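Local coordinates for protein phosphoribosylformylglycinamidine synthase 2 (Thermus thermophilus, PDB 3VIU) that belongs to the PurM-like AIR synthase family, carrying the family's N- and C-terminal domain pair twice in one chain, and holds adenosine-5'-diphosphate and a magnesium ion, at residues A[202-207]-A[292-297]; A[383-388]-A[586-591]. All coordinates share one frame; numbering follows the deposited sequence.

Interactions 1 and 2 lie far apart on opposite sides of the chain's centre: their centres are about 56 Å apart and their nearest atoms about 36 Å. They follow in series along the chain, 202-207 with 292-297 closing before 383-388 with 586-591 opens. Interaction 1 joins two loops of the first AIR synthase C-terminal domain, the family region that also supplies D259 to the adenosine-5'-diphosphate pocket. Interaction 2 packs an inter-helix loop against the second copy of that domain, which supplies D620 to the magnesium site. Neither contact contributes a residue to either site. Interaction 1 combines arginine-to-carbonyl hydrogen bonds with the packing of a selenomethionine chain, whereas interaction 2 is almost wholly apolar.

Interaction 1: A[202-207]-A[292-297]; sequences AKTGRD and EGMTPE
R206 sets its CG anti to the carbonyl carbon (chi1 -85°) and bends at chi3, turning the guanidinium toward residues 292-294. M294, modelled as selenomethionine, also has CG anti to its carbonyl carbon and curls at chi3 (73°), so that its tip folds onto the backbone of 204-206. NH1 of R206 donates to E292 O at 2.9 Å, in the plane of that carbonyl. NH2 makes a longer, weak bond to G293 O at 3.4 Å. Over one guanidinium face lies M294 CG, 3.8 Å from R206 NH2, offset toward the rim. Farther along, the selenium sits 3.4 Å from T204 O, and M294 CE comes within 3.3 Å of G205 O. A long, flexible, apolar chain suits this place, since it can follow the bare backbone at G205. G293, at positive phi, turns the loop so that successive carbonyls meet one arginine. E291 and E298 add salt bridges to R206, and E298 also accepts from the backbone N of T295, the N-cap of helix 296-301. Ringed by carbonyls and carboxylates, the guanidinium is well compensated and most likely stays charged, tying the 202-207 loop to the start of that helix.

Interaction 2: A[383-388]-A[586-591]; sequences PIPPLE and KEFGHP
This is a small apolar contact, aromatic edge against proline-rich backbone, between two inter-helix loops. Segment 383-388 lies in the loop between helices 374-380 and 391-399, and segment 586-591 in the loop between helices 578-584 and 596-611, in the second AIR synthase C-terminal domain. F588 carries it. Its CG takes the crowded position between the backbone N and the carbonyl carbon (chi1 57°), which directs the ring across to the other loop. The ring arrives edge on, not with a face: P385 CD lies in the ring plane, 3.5 Å from F588 CE1 and 3.7 Å from F588 CZ. Beside it at the same edge are the carbonyl P383 O, 3.7 Å from F588 CE1, and I384 CA, 4.0 Å from F588 CE1. The slightly positive rim hydrogens of a phenyl ring would be at ease next to that oxygen. Prolines suit the approaching chain because they keep it extended, with backbone angles from P383 through P386 near those of polyproline II, and P385 offers a rigid CD methylene as its contact point. The methyl branch of I384 fills the neighbouring position, its CG2 4.3 Å from F588 CE1 and 4.4 Å from G589 CA. Glycine suits position 589, where phi is 87° and a CB would be pressed against both the carbonyl O of F588 and I384 CG2. The join continues outside these residues: the backbone of G589 is hydrogen-bonded to L379, and L580 of helix 578-584 touches both F588 and L387. The arrangement is that of an extended, proline-rich connector between helices 374-380 and 391-399, laid against a loop of the second C-terminal domain of the PurM-like fold.

Interaction 1: A[202-207]-A[292-297]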
ATOM      1  N   ALA A 202      24.799   7.910  -2.492  1.00 20.24           N
ATOM      2  CA  ALA A 202      25.113   9.271  -2.076  1.00 21.46           C
ATOM      3  C   ALA A 202      26.002   9.275  -0.834  1.00 22.63           C
ATOM      4  O   ALA A 202      26.096   8.276  -0.119  1.00 22.25           O
ATOM      5  CB  ALA A 202      23.822  10.038  -1.786  1.00 20.10           C
ATOM      6  N   LYS A 203      26.656  10.403  -0.581  1.00 22.83           N
ATOM      7  CA  LYS A 203      27.507  10.519   0.588  1.00 25.02           C
ATOM      8  C   LYS A 203      26.641  10.959   1.772  1.00 24.15           C
ATOM      9  O   LYS A 203      25.639  11.644   1.594  1.00 24.68           O
ATOM     10  CB  LYS A 203      28.655  11.503   0.326  1.00 27.53           C
ATOM     11  CG  LYS A 203      28.272  12.763  -0.421  1.00 36.20           C
ATOM     12  CD  LYS A 203      28.004  12.495  -1.903  1.00 41.19           C
ATOM     13  CE  LYS A 203      27.451  13.737  -2.607  1.00 44.07           C
ATOM     14  NZ  LYS A 203      28.350  14.938  -2.502  1.00 44.66           N
ATOM     15  N   THR A 204      27.018  10.538   2.975  1.00 22.33           N
ATOM     16  CA  THR A 204      26.259  10.868   4.178  1.00 20.95           C
ATOM     17  C   THR A 204      26.392  12.318   4.617  1.00 21.20           C
ATOM     18  O   THR A 204      27.502  12.805   4.857  1.00 18.93           O
ATOM     19  CB  THR A 204      26.680   9.966   5.356  1.00 19.44           C
ATOM     20  OG1 THR A 204      26.400   8.605   5.030  1.00 20.76           O
ATOM     21  CG2 THR A 204      25.936  10.343   6.618  1.00 16.03           C
ATOM     22  N   GLY A 205      25.249  12.992   4.729  1.00 20.47           N
ATOM     23  CA  GLY A 205      25.226  14.377   5.163  1.00 22.15           C
ATOM     24  C   GLY A 205      24.374  14.554   6.412  1.00 24.33           C
ATOM     25  O   GLY A 205      23.939  13.577   7.023  1.00 24.00           O
ATOM     26  N   ARG A 206      24.138  15.800   6.807  1.00 25.68           N
ATOM     27  CA  ARG A 206      23.322  16.069   7.984  1.00 27.10           C
ATOM     28  C   ARG A 206      21.870  16.187   7.554  1.00 27.38           C
ATOM     29  O   ARG A 206      21.292  17.269   7.561  1.00 28.84           O
ATOM     30  CB  ARG A 206      23.800  17.348   8.681  1.00 26.58           C
ATOM     31  CG  ARG A 206      24.953  17.097   9.640  1.00 28.34           C
ATOM     32  CD  ARG A 206      25.550  18.371  10.212  1.00 28.68           C
ATOM     33  NE  ARG A 206      26.435  19.025   9.255  1.00 33.20           N
ATOM     34  CZ  ARG A 206      27.720  19.295   9.475  1.00 32.20           C
ATOM     35  NH1 ARG A 206      28.434  19.891   8.532  1.00 33.33           N
ATOM     36  NH2 ARG A 206      28.293  18.977  10.629  1.00 32.42           N
ATOM     37  N   ASP A 207      21.296  15.048   7.176  1.00 28.63           N
ATOM     38  CA  ASP A 207      19.915  14.966   6.707  1.00 27.98           C
ATOM     39  C   ASP A 207      19.002  14.244   7.696  1.00 27.98           C
ATOM     40  O   ASP A 207      19.353  13.186   8.223  1.00 25.48           O
ATOM     41  CB  ASP A 207      19.864  14.233   5.363  1.00 28.51           C
ATOM     42  CG  ASP A 207      20.713  14.899   4.292  1.00 28.60           C
ATOM     43  OD1 ASP A 207      20.917  14.274   3.234  1.00 32.69           O
ATOM     44  OD2 ASP A 207      21.170  16.042   4.493  1.00 30.35           O
ATOM     45  N   GLU A 292      31.536  18.826   6.132  1.00 29.83           N
ATOM     46  CA  GLU A 292      32.686  18.827   7.027  1.00 31.28           C
ATOM     47  C   GLU A 292      32.309  18.853   8.507  1.00 29.79           C
ATOM     48  O   GLU A 292      31.207  19.250   8.868  1.00 30.92           O
ATOM     49  CB  GLU A 292      33.568  20.040   6.713  1.00 34.65           C
ATOM     50  CG  GLU A 292      34.991  19.921   7.221  1.00 41.36           C
ATOM     51  CD  GLU A 292      35.835  21.144   6.899  1.00 45.14           C
ATOM     52  OE1 GLU A 292      35.634  21.751   5.822  1.00 46.72           O
ATOM     53  OE2 GLU A 292      36.713  21.486   7.723  1.00 46.99           O
ATOM     54  N   GLY A 293      33.239  18.416   9.353  1.00 28.83           N
ATOM     55  CA  GLY A 293      33.029  18.427  10.792  1.00 27.60           C
ATOM     56  C   GLY A 293      31.816  17.700  11.329  1.00 29.18           C
ATOM     57  O   GLY A 293      31.188  18.147  12.292  1.00 27.97           O
HETATM   58  N   MSE A 294      31.483  16.572  10.718  1.00 29.87           N
HETATM   59  CA  MSE A 294      30.339  15.798  11.164  1.00 31.11           C
HETATM   60  C   MSE A 294      30.714  14.940  12.357  1.00 29.86           C
HETATM   61  O   MSE A 294      31.707  14.220  12.326  1.00 30.15           O
HETATM   62  CB  MSE A 294      29.827  14.921  10.030  1.00 33.88           C
HETATM   63  CG  MSE A 294      29.184  15.717   8.924  1.00 37.85           C
HETATM   64 SE   MSE A 294      28.405  14.572   7.601  1.00 46.34          SE
HETATM   65  CE  MSE A 294      26.864  13.942   8.596  1.00 40.23           C
ATOM     66  N   THR A 295      29.910  15.025  13.408  1.00 28.87           N
ATOM     67  CA  THR A 295      30.161  14.265  14.621  1.00 28.67           C
ATOM     68  C   THR A 295      29.716  12.807  14.496  1.00 29.13           C
ATOM     69  O   THR A 295      28.948  12.452  13.596  1.00 30.67           O
ATOM     70  CB  THR A 295      29.444  14.905  15.807  1.00 28.43           C
ATOM     71  OG1 THR A 295      28.035  14.957  15.545  1.00 27.94           O
ATOM     72  CG2 THR A 295      29.962  16.308  16.024  1.00 26.98           C
ATOM     73  N   PRO A 296      30.208  11.938  15.391  1.00 27.82           N
ATOM     74  CA  PRO A 296      29.815  10.529  15.321  1.00 27.62           C
ATOM     75  C   PRO A 296      28.304  10.292  15.216  1.00 27.13           C
ATOM     76  O   PRO A 296      27.857   9.613  14.296  1.00 27.97           O
ATOM     77  CB  PRO A 296      30.433   9.947  16.587  1.00 26.98           C
ATOM     78  CG  PRO A 296      31.722  10.707  16.672  1.00 26.04           C
ATOM     79  CD  PRO A 296      31.284  12.132  16.381  1.00 26.62           C
ATOM     80  N   GLU A 297      27.517  10.858  16.128  1.00 26.70           N
ATOM     81  CA  GLU A 297      26.070  10.651  16.077  1.00 27.96           C
ATOM     82  C   GLU A 297      25.440  11.137  14.768  1.00 27.80           C
ATOM     83  O   GLU A 297      24.506  10.521  14.265  1.00 28.14           O
ATOM     84  CB  GLU A 297      25.364  11.302  17.283  1.00 28.95           C
ATOM     85  CG  GLU A 297      25.435  12.820  17.380  1.00 29.12           C
ATOM     86  CD  GLU A 297      26.741  13.320  17.976  1.00 31.84           C
ATOM     87  OE1 GLU A 297      26.861  14.547  18.191  1.00 34.09           O
ATOM     88  OE2 GLU A 297      27.646  12.497  18.229  1.00 30.89           O
TER

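Interaction 2: A[383-388]-A[586-591]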
ATOM      1  N   PRO A 383     -29.813   5.578  13.738  1.00 21.11           N
ATOM      2  CA  PRO A 383     -30.665   5.005  12.689  1.00 21.70           C
ATOM      3  C   PRO A 383     -30.581   5.829  11.413  1.00 21.43           C
ATOM      4  O   PRO A 383     -30.491   7.048  11.471  1.00 22.04           O
ATOM      5  CB  PRO A 383     -32.070   5.071  13.301  1.00 20.36           C
ATOM      6  CG  PRO A 383     -31.820   5.125  14.778  1.00 22.75           C
ATOM      7  CD  PRO A 383     -30.622   6.037  14.877  1.00 20.45           C
ATOM      8  N   ILE A 384     -30.604   5.174  10.264  1.00 23.39           N
ATOM      9  CA  ILE A 384     -30.564   5.914   9.011  1.00 27.49           C
ATOM     10  C   ILE A 384     -31.985   6.403   8.752  1.00 28.82           C
ATOM     11  O   ILE A 384     -32.924   5.613   8.672  1.00 29.95           O
ATOM     12  CB  ILE A 384     -30.068   5.027   7.841  1.00 29.45           C
ATOM     13  CG1 ILE A 384     -30.749   3.661   7.906  1.00 33.82           C
ATOM     14  CG2 ILE A 384     -28.546   4.868   7.910  1.00 26.47           C
ATOM     15  CD1 ILE A 384     -30.190   2.627   6.929  1.00 39.61           C
ATOM     16  N   PRO A 385     -32.164   7.724   8.640  1.00 29.45           N
ATOM     17  CA  PRO A 385     -33.470   8.339   8.398  1.00 32.01           C
ATOM     18  C   PRO A 385     -34.019   8.107   6.999  1.00 35.12           C
ATOM     19  O   PRO A 385     -33.260   7.887   6.055  1.00 35.63           O
ATOM     20  CB  PRO A 385     -33.195   9.812   8.645  1.00 30.22           C
ATOM     21  CG  PRO A 385     -31.823   9.960   8.083  1.00 31.17           C
ATOM     22  CD  PRO A 385     -31.104   8.746   8.649  1.00 29.34           C
ATOM     23  N   PRO A 386     -35.355   8.142   6.851  1.00 37.73           N
ATOM     24  CA  PRO A 386     -35.959   7.937   5.531  1.00 38.45           C
ATOM     25  C   PRO A 386     -35.445   9.051   4.621  1.00 39.22           C
ATOM     26  O   PRO A 386     -35.522  10.230   4.971  1.00 39.27           O
ATOM     27  CB  PRO A 386     -37.455   8.063   5.816  1.00 38.58           C
ATOM     28  CG  PRO A 386     -37.571   7.547   7.223  1.00 38.44           C
ATOM     29  CD  PRO A 386     -36.392   8.219   7.896  1.00 37.92           C
ATOM     30  N   LEU A 387     -34.905   8.680   3.467  1.00 39.58           N
ATOM     31  CA  LEU A 387     -34.371   9.671   2.544  1.00 39.53           C
ATOM     32  C   LEU A 387     -35.030   9.579   1.181  1.00 39.23           C
ATOM     33  O   LEU A 387     -35.486   8.515   0.770  1.00 40.55           O
ATOM     34  CB  LEU A 387     -32.864   9.482   2.380  1.00 39.34           C
ATOM     35  CG  LEU A 387     -32.019   9.612   3.645  1.00 39.93           C
ATOM     36  CD1 LEU A 387     -30.592   9.211   3.340  1.00 37.97           C
ATOM     37  CD2 LEU A 387     -32.085  11.043   4.167  1.00 39.70           C
ATOM     38  N   GLU A 388     -35.068  10.707   0.484  1.00 38.10           N
ATOM     39  CA  GLU A 388     -35.650  10.769  -0.847  1.00 37.31           C
ATOM     40  C   GLU A 388     -34.915  11.797  -1.688  1.00 34.62           C
ATOM     41  O   GLU A 388     -34.561  12.877  -1.208  1.00 32.36           O
ATOM     42  CB  GLU A 388     -37.134  11.134  -0.770  1.00 40.33           C
ATOM     43  CG  GLU A 388     -38.049   9.946  -0.538  1.00 43.36           C
ATOM     44  CD  GLU A 388     -39.509  10.349  -0.495  1.00 45.22           C
ATOM     45  OE1 GLU A 388     -40.378   9.446  -0.529  1.00 44.13           O
ATOM     46  OE2 GLU A 388     -39.783  11.570  -0.419  1.00 45.72           O
ATOM     47  N   LYS A 586     -23.394  14.168   6.156  1.00 18.17           N
ATOM     48  CA  LYS A 586     -22.830  13.478   7.305  1.00 19.42           C
ATOM     49  C   LYS A 586     -22.541  11.997   7.073  1.00 18.28           C
ATOM     50  O   LYS A 586     -22.916  11.431   6.039  1.00 16.93           O
ATOM     51  CB  LYS A 586     -23.768  13.669   8.504  1.00 22.74           C
ATOM     52  CG  LYS A 586     -24.074  15.154   8.771  1.00 27.75           C
ATOM     53  CD  LYS A 586     -24.707  15.409  10.138  1.00 31.20           C
ATOM     54  CE  LYS A 586     -26.161  14.983  10.203  1.00 32.51           C
ATOM     55  NZ  LYS A 586     -26.711  15.197  11.573  1.00 34.91           N
ATOM     56  N   GLU A 587     -21.840  11.383   8.023  1.00 16.78           N
ATOM     57  CA  GLU A 587     -21.516   9.967   7.929  1.00 17.62           C
ATOM     58  C   GLU A 587     -21.870   9.313   9.251  1.00 17.75           C
ATOM     59  O   GLU A 587     -21.372   9.695  10.309  1.00 16.87           O
ATOM     60  CB  GLU A 587     -20.031   9.742   7.595  1.00 17.98           C
ATOM     61  CG  GLU A 587     -19.057  10.027   8.717  1.00 23.53           C
ATOM     62  CD  GLU A 587     -17.625   9.595   8.397  1.00 24.88           C
ATOM     63  OE1 GLU A 587     -16.773   9.693   9.304  1.00 26.80           O
ATOM     64  OE2 GLU A 587     -17.346   9.168   7.253  1.00 24.97           O
ATOM     65  N   PHE A 588     -22.754   8.326   9.180  1.00 18.12           N
ATOM     66  CA  PHE A 588     -23.215   7.628  10.369  1.00 18.56           C
ATOM     67  C   PHE A 588     -23.885   6.333   9.938  1.00 17.16           C
ATOM     68  O   PHE A 588     -23.947   6.038   8.751  1.00 19.24           O
ATOM     69  CB  PHE A 588     -24.200   8.525  11.134  1.00 16.04           C
ATOM     70  CG  PHE A 588     -25.385   8.966  10.318  1.00 15.67           C
ATOM     71  CD1 PHE A 588     -26.583   8.258  10.366  1.00 16.23           C
ATOM     72  CD2 PHE A 588     -25.306  10.091   9.503  1.00 15.05           C
ATOM     73  CE1 PHE A 588     -27.690   8.670   9.611  1.00 18.79           C
ATOM     74  CE2 PHE A 588     -26.404  10.514   8.743  1.00 14.66           C
ATOM     75  CZ  PHE A 588     -27.597   9.805   8.797  1.00 16.48           C
ATOM     76  N   GLY A 589     -24.387   5.564  10.894  1.00 16.57           N
ATOM     77  CA  GLY A 589     -25.030   4.310  10.552  1.00 16.60           C
ATOM     78  C   GLY A 589     -24.028   3.177  10.471  1.00 16.28           C
ATOM     79  O   GLY A 589     -22.827   3.410  10.465  1.00 15.53           O
ATOM     80  N   HIS A 590     -24.519   1.945  10.414  1.00 17.86           N
ATOM     81  CA  HIS A 590     -23.643   0.788  10.330  1.00 19.00           C
ATOM     82  C   HIS A 590     -23.123   0.609   8.905  1.00 18.04           C
ATOM     83  O   HIS A 590     -23.865   0.784   7.949  1.00 17.34           O
ATOM     84  CB  HIS A 590     -24.393  -0.480  10.746  1.00 22.19           C
ATOM     85  CG  HIS A 590     -23.496  -1.649  11.032  1.00 29.04           C
ATOM     86  ND1 HIS A 590     -22.909  -1.855  12.263  1.00 29.74           N
ATOM     87  CD2 HIS A 590     -23.057  -2.654  10.235  1.00 30.05           C
ATOM     88  CE1 HIS A 590     -22.148  -2.935  12.211  1.00 29.25           C
ATOM     89  NE2 HIS A 590     -22.221  -3.438  10.992  1.00 30.92           N
ATOM     90  N   PRO A 591     -21.825   0.296   8.750  1.00 17.08           N
ATOM     91  CA  PRO A 591     -21.251   0.090   7.414  1.00 16.29           C
ATOM     92  C   PRO A 591     -21.878  -1.186   6.847  1.00 16.45           C
ATOM     93  O   PRO A 591     -22.425  -1.984   7.592  1.00 17.25           O
ATOM     94  CB  PRO A 591     -19.764  -0.080   7.704  1.00 14.50           C
ATOM     95  CG  PRO A 591     -19.564   0.771   8.896  1.00 13.63           C
ATOM     96  CD  PRO A 591     -20.758   0.430   9.753  1.00 14.89           C
TER